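Local coordinates for Cfl (Pectobacterium brasiliense, PDB 7A9J), which acts as a coronafacic acid ligase for amide synthesis, probably activating its carboxylic acid substrate with ATP as enzymes of the AMP-binding family do, at residues A[74-80]-A[120-126]; A[92-96]-A[175-179]; A[276-282]-A[304-310]; A[443-447]-A[483-488]. The protein carries 1 engineered substitution. All blocks are in the same frame, centred on the assembly; numbering follows the deposited sequence. Where two conformers were deposited one is given.

Contact 1 of 4, residues A[74-80]-A[120-126]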
loop_
_atom_site.group_PDB
_atom_site.type_symbol
_atom_site.label_atom_id
_atom_site.label_comp_id
_atom_site.label_asym_id
_atom_site.label_seq_id
_atom_site.Cartn_x
_atom_site.Cartn_y
_atom_site.Cartn_z
ATOM N N ARG A 74 24.333 -6.320 4.085
ATOM C CA ARG A 74 23.057 -6.114 3.405
ATOM C C ARG A 74 22.629 -7.418 2.745
ATOM O O ARG A 74 23.400 -8.047 2.033
ATOM C CB ARG A 74 23.159 -4.956 2.400
ATOM C CG ARG A 74 23.653 -3.711 3.160
ATOM C CD ARG A 74 23.728 -2.550 2.292
ATOM N NE ARG A 74 24.160 -1.348 2.976
ATOM C CZ ARG A 74 24.330 -0.190 2.339
ATOM N NH1 ARG A 74 24.108 -0.138 1.029
ATOM N NH2 ARG A 74 24.737 0.900 2.987
ATOM N N ILE A 75 21.385 -7.813 2.983
ATOM C CA ILE A 75 20.834 -9.043 2.456
ATOM C C ILE A 75 19.648 -8.699 1.565
ATOM O O ILE A 75 18.667 -8.113 2.040
ATOM C CB ILE A 75 20.360 -9.966 3.583
ATOM C CG1 ILE A 75 21.472 -10.160 4.601
ATOM C CG2 ILE A 75 19.892 -11.312 2.970
ATOM C CD1 ILE A 75 21.095 -11.257 5.611
ATOM N N SER A 76 19.733 -9.063 0.279
ATOM C CA SER A 76 18.587 -8.909 -0.627
ATOM C C SER A 76 17.625 -10.069 -0.411
ATOM O O SER A 76 18.052 -11.216 -0.310
ATOM C CB SER A 76 19.054 -8.884 -2.079
ATOM O OG SER A 76 19.661 -7.649 -2.368
ATOM N N ILE A 77 16.329 -9.769 -0.323
ATOM C CA ILE A 77 15.315 -10.766 -0.016
ATOM C C ILE A 77 14.314 -10.753 -1.158
ATOM O O ILE A 77 13.829 -9.685 -1.568
ATOM C CB ILE A 77 14.609 -10.476 1.324
ATOM C CG1 ILE A 77 15.635 -10.455 2.463
ATOM C CG2 ILE A 77 13.618 -11.593 1.611
ATOM C CD1 ILE A 77 15.022 -10.174 3.828
ATOM N N HIS A 78 13.977 -11.923 -1.635
ATOM C CA HIS A 78 13.295 -11.940 -2.934
ATOM C C HIS A 78 12.392 -13.178 -2.921
ATOM O O HIS A 78 12.760 -14.229 -3.417
ATOM C CB HIS A 78 14.340 -11.960 -4.049
ATOM C CG HIS A 78 13.798 -11.873 -5.451
ATOM N ND1 HIS A 78 14.321 -12.646 -6.479
ATOM C CD2 HIS A 78 12.893 -11.036 -6.034
ATOM C CE1 HIS A 78 13.718 -12.333 -7.612
ATOM N NE2 HIS A 78 12.880 -11.333 -7.383
ATOM N N MET A 79 11.201 -13.053 -2.316
ATOM C CA MET A 79 10.335 -14.222 -2.190
ATOM C C MET A 79 8.866 -13.834 -2.003
ATOM O O MET A 79 8.529 -12.695 -1.626
ATOM C CB MET A 79 10.803 -15.129 -1.053
ATOM C CG MET A 79 10.693 -14.614 0.294
ATOM S SD MET A 79 11.235 -15.874 1.589
ATOM C CE MET A 79 12.895 -16.342 1.063
ATOM N N GLY A 80 8.000 -14.778 -2.396
ATOM C CA GLY A 80 6.561 -14.628 -2.237
ATOM C C GLY A 80 6.154 -14.845 -0.787
ATOM O O GLY A 80 6.991 -14.995 0.101
ATOM N N SER A 120 24.510 -5.490 -1.709
ATOM C CA SER A 120 24.191 -6.661 -0.914
ATOM C C SER A 120 25.326 -7.666 -0.959
ATOM O O SER A 120 25.961 -7.872 -1.998
ATOM C CB SER A 120 22.892 -7.310 -1.392
ATOM O OG SER A 120 21.777 -6.464 -1.103
ATOM N N CYS A 121 25.608 -8.302 0.174
ATOM C CA CYS A 121 26.540 -9.417 0.141
ATOM C C CYS A 121 25.866 -10.768 0.342
ATOM O O CYS A 121 26.553 -11.803 0.333
ATOM C CB CYS A 121 27.658 -9.219 1.172
ATOM S SG CYS A 121 27.081 -9.389 2.845
ATOM N N ALA A 122 24.549 -10.803 0.504
ATOM C CA ALA A 122 23.855 -12.079 0.525
ATOM C C ALA A 122 22.481 -11.915 -0.112
ATOM O O ALA A 122 21.938 -10.813 -0.170
ATOM C CB ALA A 122 23.730 -12.632 1.958
ATOM N N TYR A 123 21.916 -13.041 -0.565
ATOM C CA TYR A 123 20.577 -13.072 -1.156
ATOM C C TYR A 123 19.806 -14.247 -0.539
ATOM O O TYR A 123 20.363 -15.334 -0.375
ATOM C CB TYR A 123 20.716 -13.222 -2.687
ATOM C CG TYR A 123 19.472 -13.603 -3.422
ATOM C CD1 TYR A 123 19.047 -14.940 -3.466
ATOM C CD2 TYR A 123 18.744 -12.654 -4.121
ATOM C CE1 TYR A 123 17.912 -15.317 -4.171
ATOM C CE2 TYR A 123 17.588 -13.005 -4.833
ATOM C CZ TYR A 123 17.168 -14.311 -4.847
ATOM O OH TYR A 123 16.060 -14.755 -5.551
ATOM N N ILE A 124 18.535 -14.015 -0.171
ATOM C CA ILE A 124 17.617 -15.078 0.253
ATOM C C ILE A 124 16.364 -14.998 -0.613
ATOM O O ILE A 124 15.716 -13.947 -0.680
ATOM C CB ILE A 124 17.248 -14.956 1.736
ATOM C CG1 ILE A 124 18.489 -15.131 2.614
ATOM C CG2 ILE A 124 16.245 -16.067 2.175
ATOM C CD1 ILE A 124 18.222 -14.784 4.105
ATOM N N GLY A 125 16.040 -16.084 -1.292
ATOM C CA GLY A 125 14.901 -16.097 -2.185
ATOM C C GLY A 125 14.197 -17.437 -2.142
ATOM O O GLY A 125 14.657 -18.391 -1.496
ATOM N N ASP A 126 13.052 -17.503 -2.818
ATOM C CA ASP A 126 12.348 -18.764 -2.960
ATOM C C ASP A 126 12.521 -19.305 -4.358
ATOM O O ASP A 126 13.171 -18.700 -5.232
ATOM C CB ASP A 126 10.861 -18.666 -2.549
ATOM C CG ASP A 126 10.035 -17.733 -3.404
ATOM O OD1 ASP A 126 10.506 -17.284 -4.476
ATOM O OD2 ASP A 126 8.875 -17.424 -2.969
#
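The rings of H78 and Y123 meet rim to rim, their planes 65° apart and neither lying over a face of the other. Y123 OH sits at the imidazole edge, near its plane, and makes a 2.9 Å hydrogen bond with H78 ND1, which in turn lies in the plane of the phenol ring. A chi1 of -176° carries the H78 imidazole toward Y123, while S76 O and H78 CB approach the Y123 ring obliquely.

On the same sheet face S76 OG and S120 OG are 2.7 Å apart and hydrogen-bonded; S120 OG also pairs with S118. On the other face, I75 CG2 lies 4.0 Å from I124 CD1, and M79 CE reaches I124 CG2 at 3.5 Å.

Strands 74-78 and 122-125 are parallel neighbours in a five-stranded sheet, as S76 N to A122 O (2.9 Å) and I124 N to S76 O (2.8 Å) demonstrate. Beyond them D126 OD2 accepts G80 N at 2.8 Å from above the carboxylate plane.

Chemically, one buried face pairs its polar groups and the other is aliphatic, while the D126 charge, also bridged to R129, is probably stabilised by the helix N-terminus it caps.

Contact 2 of 4, residues A[92-96]-A[175-179]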
loop_
_atom_site.group_PDB
_atom_site.type_symbol
_atom_site.label_atom_id
_atom_site.label_comp_id
_atom_site.label_asym_id
_atom_site.label_seq_id
_atom_site.Cartn_x
_atom_site.Cartn_y
_atom_site.Cartn_z
ATOM N N CYS A 92 17.076 -10.893 10.410
ATOM C CA CYS A 92 17.936 -9.788 10.020
ATOM C C CYS A 92 17.938 -8.720 11.097
ATOM O O CYS A 92 18.997 -8.232 11.518
ATOM C CB CYS A 92 17.423 -9.194 8.703
ATOM S SG CYS A 92 17.752 -10.306 7.327
ATOM N N LEU A 93 16.739 -8.400 11.588
ATOM C CA LEU A 93 16.607 -7.420 12.667
ATOM C C LEU A 93 17.343 -7.857 13.923
ATOM O O LEU A 93 17.992 -7.034 14.588
ATOM C CB LEU A 93 15.120 -7.217 12.986
ATOM C CG LEU A 93 14.393 -6.368 11.901
ATOM C CD1 LEU A 93 12.872 -6.482 12.100
ATOM C CD2 LEU A 93 14.815 -4.923 11.903
ATOM N N LYS A 94 17.210 -9.143 14.290
ATOM C CA LYS A 94 17.842 -9.659 15.485
ATOM C C LYS A 94 19.349 -9.440 15.450
ATOM O O LYS A 94 19.955 -9.076 16.463
ATOM C CB LYS A 94 17.528 -11.168 15.604
ATOM C CG LYS A 94 18.183 -11.872 16.777
ATOM C CD LYS A 94 17.670 -13.342 16.878
ATOM C CE LYS A 94 18.594 -14.244 17.772
ATOM N NZ LYS A 94 18.760 -13.724 19.164
ATOM N N ILE A 95 19.978 -9.674 14.292
ATOM C CA ILE A 95 21.415 -9.596 14.227
ATOM C C ILE A 95 21.907 -8.296 13.656
ATOM O O ILE A 95 23.148 -8.085 13.636
ATOM C CB ILE A 95 22.027 -10.774 13.442
ATOM C CG1 ILE A 95 21.700 -10.699 11.943
ATOM C CG2 ILE A 95 21.608 -12.069 14.103
ATOM C CD1 ILE A 95 22.524 -11.757 11.191
ATOM N N GLY A 96 20.992 -7.394 13.241
ATOM C CA GLY A 96 21.399 -6.132 12.666
ATOM C C GLY A 96 21.826 -6.230 11.229
ATOM O O GLY A 96 22.561 -5.358 10.755
ATOM N N GLU A 175 25.067 -13.430 21.680
ATOM C CA GLU A 175 24.463 -12.128 21.893
ATOM C C GLU A 175 24.488 -11.324 20.606
ATOM O O GLU A 175 25.313 -11.559 19.720
ATOM C CB GLU A 175 25.209 -11.337 22.982
ATOM C CG GLU A 175 24.627 -11.430 24.411
ATOM C CD GLU A 175 25.315 -12.453 25.292
ATOM O OE1 GLU A 175 24.616 -13.360 25.802
ATOM O OE2 GLU A 175 26.549 -12.349 25.498
ATOM N N ASP A 176 23.619 -10.334 20.556
ATOM C CA ASP A 176 23.600 -9.289 19.520
ATOM C C ASP A 176 23.462 -7.928 20.191
ATOM O O ASP A 176 22.685 -7.775 21.135
ATOM C CB ASP A 176 22.446 -9.479 18.524
ATOM C CG ASP A 176 22.541 -10.804 17.777
ATOM O OD1 ASP A 176 23.467 -10.945 16.940
ATOM O OD2 ASP A 176 21.723 -11.710 18.081
ATOM N N ASN A 177 24.234 -6.945 19.734
ATOM C CA ASN A 177 24.126 -5.587 20.268
ATOM C C ASN A 177 23.556 -4.692 19.175
ATOM O O ASN A 177 24.275 -4.282 18.255
ATOM C CB ASN A 177 25.468 -5.097 20.767
ATOM C CG ASN A 177 25.965 -5.942 21.896
ATOM O OD1 ASN A 177 25.243 -6.152 22.880
ATOM N ND2 ASN A 177 27.155 -6.505 21.739
ATOM N N ILE A 178 22.260 -4.426 19.271
ATOM C CA ILE A 178 21.498 -3.671 18.259
ATOM C C ILE A 178 21.128 -2.335 18.883
ATOM O O ILE A 178 20.617 -2.307 20.003
ATOM C CB ILE A 178 20.215 -4.408 17.817
ATOM C CG1 ILE A 178 20.478 -5.837 17.319
ATOM C CG2 ILE A 178 19.454 -3.607 16.756
ATOM C CD1 ILE A 178 21.522 -5.965 16.293
ATOM N N TYR A 179 21.391 -1.224 18.173
ATOM C CA TYR A 179 21.132 0.119 18.682
ATOM C C TYR A 179 20.142 0.812 17.765
ATOM O O TYR A 179 20.077 0.501 16.581
ATOM C CB TYR A 179 22.418 0.952 18.766
ATOM C CG TYR A 179 23.414 0.311 19.685
ATOM C CD1 TYR A 179 23.318 0.493 21.042
ATOM C CD2 TYR A 179 24.413 -0.541 19.194
ATOM C CE1 TYR A 179 24.216 -0.130 21.911
ATOM C CE2 TYR A 179 25.293 -1.153 20.049
ATOM C CZ TYR A 179 25.187 -0.941 21.404
ATOM O OH TYR A 179 26.068 -1.545 22.268
HETATM O O HOH W 1 19.743 -11.441 19.820
HETATM O O HOH W 2 21.992 -14.329 18.256
HETATM O O HOH W 3 24.821 -9.057 15.547
#
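D176 OD2 is gripped by two waters, each giving it a proton over 2.6 Å, and both also meet K94 NZ. Water 1 accepts from the ammonium at 2.6 Å, water 2 only weakly. The direct ion pair is long, K94 NZ standing 3.7 Å from D176 OD2, which identifies the water route as the closer link; the lysine also bonds Y171 OH. The K94 chain is extended up to a bend at its last torsion (chi4 58°), and the lysine and aspartate side chains cross at about a right angle.

The second carboxylate oxygen has its own support. A third water donates both to D176 OD1 and to I95 O, 2.7 Å from each, and K65 forms a salt bridge with OD1. Flanked by two lysines, the aspartate is probably kept ionised although it lies close to a helix C-terminus, where the dipole would disfavour a negative charge.

The remaining touches are van der Waals contacts of side-chain carbons with the backbone at the helix end. D176 CB rests 3.3 Å from K94 O, and I178 CG1 is 3.4 Å from that same oxygen, while I178 CD1 reaches G96 N at 3.4 Å.

No hydrogen bond joins the two segments directly. The arrangement is that of a helix, 83-95, ending at a glycine with positive phi (79°), with the loop before strand 183-188 laid across its C-terminus.

Contact 3 of 4, residues A[276-282]-A[304-310]. With R4Z (6-ethyl-1-oxidanylidene-indene-4-carboxylic acid), chain B.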
loop_
_atom_site.group_PDB
_atom_site.type_symbol
_atom_site.label_atom_id
_atom_site.label_comp_id
_atom_site.label_asym_id
_atom_site.label_seq_id
_atom_site.Cartn_x
_atom_site.Cartn_y
_atom_site.Cartn_z
ATOM N N PRO A 276 -10.714 -13.707 7.568
ATOM C CA PRO A 276 -9.889 -12.796 8.350
ATOM C C PRO A 276 -10.750 -11.696 8.982
ATOM O O PRO A 276 -11.852 -11.376 8.520
ATOM C CB PRO A 276 -8.918 -12.219 7.315
ATOM C CG PRO A 276 -9.682 -12.309 6.014
ATOM C CD PRO A 276 -10.476 -13.566 6.113
ATOM N N ALA A 277 -10.247 -11.134 10.072
ATOM C CA ALA A 277 -10.945 -10.062 10.777
ATOM C C ALA A 277 -10.635 -8.700 10.184
ATOM O O ALA A 277 -11.390 -7.745 10.433
ATOM C CB ALA A 277 -10.544 -10.026 12.258
ATOM N N TRP A 278 -9.549 -8.598 9.410
ATOM C CA TRP A 278 -9.040 -7.310 8.957
ATOM C C TRP A 278 -8.314 -7.565 7.655
ATOM O O TRP A 278 -7.549 -8.542 7.565
ATOM C CB TRP A 278 -8.112 -6.733 10.022
ATOM C CG TRP A 278 -7.601 -5.321 9.762
ATOM C CD1 TRP A 278 -8.096 -4.175 10.309
ATOM C CD2 TRP A 278 -6.425 -4.965 9.060
ATOM N NE1 TRP A 278 -7.303 -3.112 9.958
ATOM C CE2 TRP A 278 -6.279 -3.574 9.167
ATOM C CE3 TRP A 278 -5.481 -5.707 8.303
ATOM C CZ2 TRP A 278 -5.222 -2.872 8.585
ATOM C CZ3 TRP A 278 -4.425 -5.010 7.694
ATOM C CH2 TRP A 278 -4.288 -3.604 7.861
ATOM N N ILE A 279 -8.567 -6.729 6.637
ATOM C CA ILE A 279 -7.990 -6.940 5.317
ATOM C C ILE A 279 -7.442 -5.593 4.852
ATOM O O ILE A 279 -8.216 -4.630 4.684
ATOM C CB ILE A 279 -9.041 -7.415 4.301
ATOM C CG1 ILE A 279 -9.748 -8.682 4.810
ATOM C CG2 ILE A 279 -8.389 -7.626 2.944
ATOM C CD1 ILE A 279 -10.866 -9.132 3.847
ATOM N N ALA A 280 -6.154 -5.551 4.553
ATOM C CA ALA A 280 -5.580 -4.418 3.832
ATOM C C ALA A 280 -5.436 -4.745 2.353
ATOM O O ALA A 280 -5.195 -5.883 1.966
ATOM C CB ALA A 280 -4.208 -4.041 4.430
ATOM N N GLY A 281 -5.585 -3.719 1.497
ATOM C CA GLY A 281 -5.413 -3.987 0.070
ATOM C C GLY A 281 -5.330 -2.662 -0.673
ATOM O O GLY A 281 -5.528 -1.591 -0.097
ATOM N N THR A 282 -4.946 -2.753 -1.941
ATOM C CA THR A 282 -5.124 -1.567 -2.834
ATOM C C THR A 282 -6.584 -1.313 -3.134
ATOM O O THR A 282 -7.437 -2.182 -2.985
ATOM C CB THR A 282 -4.405 -1.779 -4.155
ATOM O OG1 THR A 282 -5.082 -2.803 -4.900
ATOM C CG2 THR A 282 -2.929 -2.098 -3.905
ATOM N N GLU A 304 -18.798 -7.750 9.161
ATOM C CA GLU A 304 -18.018 -7.656 10.395
ATOM C C GLU A 304 -16.519 -7.460 10.148
ATOM O O GLU A 304 -15.752 -7.363 11.113
ATOM C CB GLU A 304 -18.201 -8.906 11.249
ATOM C CG GLU A 304 -19.592 -9.093 11.854
ATOM C CD GLU A 304 -19.882 -8.067 12.934
ATOM O OE1 GLU A 304 -21.049 -7.638 13.040
ATOM O OE2 GLU A 304 -18.942 -7.685 13.676
ATOM N N THR A 305 -16.087 -7.443 8.894
ATOM C CA THR A 305 -14.668 -7.385 8.562
ATOM C C THR A 305 -14.233 -5.944 8.352
ATOM O O THR A 305 -14.940 -5.155 7.711
ATOM C CB THR A 305 -14.383 -8.190 7.295
ATOM O OG1 THR A 305 -14.926 -9.519 7.447
ATOM C CG2 THR A 305 -12.834 -8.267 7.015
ATOM N N VAL A 306 -13.079 -5.598 8.894
ATOM C CA VAL A 306 -12.565 -4.230 8.777
ATOM C C VAL A 306 -11.627 -4.229 7.589
ATOM O O VAL A 306 -10.640 -4.960 7.581
ATOM C CB VAL A 306 -11.828 -3.784 10.054
ATOM C CG1 VAL A 306 -11.156 -2.399 9.849
ATOM C CG2 VAL A 306 -12.805 -3.695 11.210
ATOM N N CYS A 307 -11.940 -3.432 6.572
ATOM C CA CYS A 307 -11.131 -3.382 5.352
ATOM C C CYS A 307 -10.474 -2.014 5.200
ATOM O O CYS A 307 -11.129 -0.986 5.397
ATOM C CB CYS A 307 -12.008 -3.656 4.115
ATOM S SG CYS A 307 -12.680 -5.373 4.238
ATOM N N VAL A 308 -9.196 -2.004 4.829
ATOM C CA VAL A 308 -8.390 -0.787 4.770
ATOM C C VAL A 308 -7.795 -0.689 3.370
ATOM O O VAL A 308 -6.904 -1.473 3.013
ATOM C CB VAL A 308 -7.281 -0.757 5.836
ATOM C CG1 VAL A 308 -6.450 0.532 5.669
ATOM C CG2 VAL A 308 -7.862 -0.871 7.283
ATOM N N ALA A 309 -8.211 0.338 2.612
ATOM C CA ALA A 309 -7.696 0.564 1.264
ATOM C C ALA A 309 -6.487 1.487 1.383
ATOM O O ALA A 309 -6.588 2.574 1.952
ATOM C CB ALA A 309 -8.772 1.241 0.366
ATOM N N GLY A 310 -5.385 1.113 0.770
ATOM C CA GLY A 310 -4.135 1.823 1.018
ATOM C C GLY A 310 -3.591 2.463 -0.236
ATOM O O GLY A 310 -3.551 1.816 -1.268
HETATM C C13 R4Z B . 4.991 3.215 3.589
HETATM C C15 R4Z B . 2.458 3.354 3.593
HETATM C C02 R4Z B . -0.138 3.343 3.457
HETATM C C03 R4Z B . -1.160 2.989 2.577
HETATM C C04 R4Z B . -0.447 2.571 1.290
HETATM C C05 R4Z B . 1.215 3.155 3.014
HETATM C C06 R4Z B . 1.121 2.654 1.691
HETATM C C07 R4Z B . 2.298 2.352 1.016
HETATM C C08 R4Z B . 2.222 1.806 -0.420
HETATM C C11 R4Z B . 3.540 2.518 1.626
HETATM C C12 R4Z B . 3.641 3.022 2.930
HETATM C C14 R4Z B . 5.554 1.856 4.096
HETATM O O01 R4Z B . -0.387 3.791 4.546
HETATM O O09 R4Z B . 3.263 1.276 -0.893
HETATM O O10 R4Z B . 1.170 1.889 -1.132
HETATM O O HOH W 4 -13.340 -11.516 6.290
HETATM O O HOH W 5 -13.118 -7.219 12.503
#
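The W278 indole lies obliquely against V308 CG2, with NE1 3.5 Å from that methyl and CZ2 of the same ring 3.6 Å from it. At the pyrrole end W278 CD1 meets V306 CG1, also at 3.6 Å and again obliquely. Because chi1 of W278 is -174°, placing CG anti to the backbone N, the indole reaches beyond its own strand and spans two valines that sit two residues apart on strand 306-311. I245 of helix 240-251 packs on the same tryptophan.

The reverse face carries I279, whose CG1 touches T305 CG2 at 3.8 Å and whose CB lies near C307 SG; F286 of helix 283-294 packs against I279, C307 and A309.

Backbone bonds fix the parallel register. The first, V306 N to A277 O at 3.1 Å, is almost perfectly straight at hydrogen (179°). The last, G310 N to G281 O, measures 2.8 Å. At the opposite end from G310, one water links P276 O with T305 OG1 and another links A277 O with E304 O.

Lacking a side chain, G310 lets the ligand close on its backbone, R4Z C04 lying 3.5 Å from G310 C; S333 OG hydrogen-bonds the same ligand. Strand 278-281, helix 283-294, whose N-terminus T282 caps, and strand 306-311 form a beta-alpha-beta unit, and the C-terminal end of its second strand borders the ligand pocket of this AMP-binding enzyme.

Contact 4 of 4, residues A[443-447]-A[483-488]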
loop_
_atom_site.group_PDB
_atom_site.type_symbol
_atom_site.label_atom_id
_atom_site.label_comp_id
_atom_site.label_asym_id
_atom_site.label_seq_id
_atom_site.Cartn_x
_atom_site.Cartn_y
_atom_site.Cartn_z
ATOM N N THR A 443 -20.021 14.665 -6.774
ATOM C CA THR A 443 -21.405 15.114 -6.839
ATOM C C THR A 443 -22.177 14.359 -7.915
ATOM O O THR A 443 -23.304 13.913 -7.688
ATOM C CB THR A 443 -21.432 16.621 -7.114
ATOM O OG1 THR A 443 -20.816 17.294 -6.011
ATOM C CG2 THR A 443 -22.883 17.104 -7.275
ATOM N N LEU A 444 -21.580 14.230 -9.103
ATOM C CA LEU A 444 -22.267 13.626 -10.242
ATOM C C LEU A 444 -22.697 12.205 -9.941
ATOM O O LEU A 444 -23.852 11.825 -10.174
ATOM C CB LEU A 444 -21.347 13.648 -11.468
ATOM C CG LEU A 444 -21.183 15.012 -12.129
ATOM C CD1 LEU A 444 -20.036 14.965 -13.110
ATOM C CD2 LEU A 444 -22.480 15.460 -12.812
ATOM N N ILE A 445 -21.782 11.401 -9.406
ATOM C CA ILE A 445 -22.087 9.993 -9.200
ATOM C C ILE A 445 -23.202 9.756 -8.155
ATOM O O ILE A 445 -23.809 8.675 -8.137
ATOM C CB ILE A 445 -20.777 9.254 -8.848
ATOM C CG1 ILE A 445 -20.935 7.746 -9.065
ATOM C CG2 ILE A 445 -20.398 9.511 -7.399
ATOM C CD1 ILE A 445 -19.729 6.945 -8.627
ATOM N N GLN A 446 -23.523 10.738 -7.301
ATOM C CA GLN A 446 -24.639 10.558 -6.376
ATOM C C GLN A 446 -25.965 10.428 -7.107
ATOM O O GLN A 446 -26.915 9.842 -6.560
ATOM C CB GLN A 446 -24.725 11.722 -5.380
ATOM C CG GLN A 446 -23.470 11.948 -4.569
ATOM C CD GLN A 446 -22.891 10.646 -4.063
ATOM O OE1 GLN A 446 -23.611 9.811 -3.503
ATOM N NE2 GLN A 446 -21.600 10.437 -4.314
ATOM N N HIS A 447 -26.058 10.967 -8.323
ATOM C CA HIS A 447 -27.290 10.834 -9.082
ATOM C C HIS A 447 -27.566 9.362 -9.365
ATOM O O HIS A 447 -26.651 8.583 -9.652
ATOM C CB HIS A 447 -27.203 11.631 -10.380
ATOM C CG HIS A 447 -28.540 12.019 -10.906
ATOM N ND1 HIS A 447 -29.266 11.211 -11.757
ATOM C CD2 HIS A 447 -29.316 13.099 -10.656
ATOM C CE1 HIS A 447 -30.415 11.797 -12.039
ATOM N NE2 HIS A 447 -30.473 12.943 -11.384
ATOM N N THR A 483 -31.324 17.051 -16.955
ATOM C CA THR A 483 -31.429 16.540 -15.591
ATOM C C THR A 483 -30.183 16.881 -14.793
ATOM O O THR A 483 -30.265 17.296 -13.627
ATOM C CB THR A 483 -31.634 15.022 -15.610
ATOM O OG1 THR A 483 -32.809 14.701 -16.368
ATOM C CG2 THR A 483 -31.769 14.467 -14.182
ATOM N N ILE A 484 -29.018 16.719 -15.422
ATOM C CA ILE A 484 -27.749 16.891 -14.726
ATOM C C ILE A 484 -27.507 18.360 -14.421
ATOM O O ILE A 484 -27.171 18.728 -13.288
ATOM C CB ILE A 484 -26.613 16.284 -15.562
ATOM C CG1 ILE A 484 -26.956 14.838 -15.914
ATOM C CG2 ILE A 484 -25.271 16.338 -14.816
ATOM C CD1 ILE A 484 -25.869 14.144 -16.703
ATOM N N ALA A 485 -27.693 19.228 -15.421
ATOM C CA ALA A 485 -27.459 20.644 -15.179
ATOM C C ALA A 485 -28.350 21.153 -14.044
ATOM O O ALA A 485 -27.875 21.846 -13.135
ATOM C CB ALA A 485 -27.669 21.441 -16.473
ATOM N N SER A 486 -29.632 20.781 -14.042
ATOM C CA SER A 486 -30.488 21.228 -12.950
ATOM C C SER A 486 -30.038 20.631 -11.620
ATOM O O SER A 486 -29.996 21.333 -10.603
ATOM C CB SER A 486 -31.954 20.889 -13.243
ATOM O OG SER A 486 -32.169 19.492 -13.244
ATOM N N TYR A 487 -29.660 19.353 -11.615
ATOM C CA TYR A 487 -29.151 18.719 -10.397
ATOM C C TYR A 487 -27.916 19.442 -9.859
ATOM O O TYR A 487 -27.776 19.624 -8.640
ATOM C CB TYR A 487 -28.848 17.241 -10.684
ATOM C CG TYR A 487 -28.077 16.510 -9.608
ATOM C CD1 TYR A 487 -28.706 16.015 -8.473
ATOM C CD2 TYR A 487 -26.714 16.300 -9.742
ATOM C CE1 TYR A 487 -27.977 15.331 -7.488
ATOM C CE2 TYR A 487 -25.988 15.630 -8.782
ATOM C CZ TYR A 487 -26.612 15.148 -7.661
ATOM O OH TYR A 487 -25.850 14.484 -6.722
ATOM N N LEU A 488 -27.009 19.867 -10.748
ATOM C CA LEU A 488 -25.818 20.579 -10.293
ATOM C C LEU A 488 -26.147 21.985 -9.782
ATOM O O LEU A 488 -25.485 22.472 -8.860
ATOM C CB LEU A 488 -24.779 20.637 -11.413
ATOM C CG LEU A 488 -24.139 19.302 -11.799
ATOM C CD1 LEU A 488 -23.124 19.517 -12.893
ATOM C CD2 LEU A 488 -23.442 18.680 -10.628
#
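This is a partly buried packing contact between two helices of the C-terminal region, the end of helix 437-445 with the following turn against helix 481-491, with Y487 and H447 at its centre. The H447 and Y487 rings form a T-shaped (edge-to-face) pair, their planes at 84° and their centroids 5.0 Å apart. H447 CD2 is the atom over the phenol face, 3.7 Å from Y487 CD1 and displaced toward the rim. The imidazole nitrogen ND1 is hydrogen-bonded to D449 N, which fixes the rotation of the ring, and NE2 lies 3.4 Å from T483 CG2.

Its CG turned anti to the backbone N (chi1 169°), Y487 reaches across to helix 437-445, and its hydroxyl donates to T443 O over 2.8 Å. That carbonyl oxygen is held twice, since Q446 N reaches it at 3.2 Å from the opposite face of its plane. The oxygen also lies in the plane of the phenol ring, at its edge.

Both helices rest on the mixed four-stranded sheet of this domain, the AMP-binding C-terminal domain: L444 packs on I450 and V455 of strand 450-460, and I484 on Y501 and F503 of strand 500-503. Between the helices, L444 CD2 touches I484 CG2 at 3.5 Å, the two side chains crossing at about a right angle, and it lies near L488 CD2 as well. T443 CG2 meets L488 CD2 at 3.7 Å, beside the Y487 ring. At the outer side Q446 CB approaches Y487 OH at 3.3 Å, while its amide NE2 turns to N442 O and to Q320 of helix 316-326.

In the fold
Contacts 1 and 2 are neighbours, with centres 18 Å apart and a packing touch of 3.9 Å between I75 CD1 and C92 SG. Strand 74-78 leads in the chain to helix 83-95, and the segments of contacts 1 and 2 alternate along the chain. Contact 3 follows later, in another sheet; its centre is about 29 Å from that of contact 1 and 32 Å from that of contact 2. All three belong to the AMP-binding part of the enzyme. Contact 4 comes last, 53 Å from contact 1 and 31 Å from contact 3 between centres. Contact 3 alone of the four holds a ligand-pocket residue; contacts 1 and 2 pack the AMP-binding part away from it, and contact 4 packs the C-terminal domain.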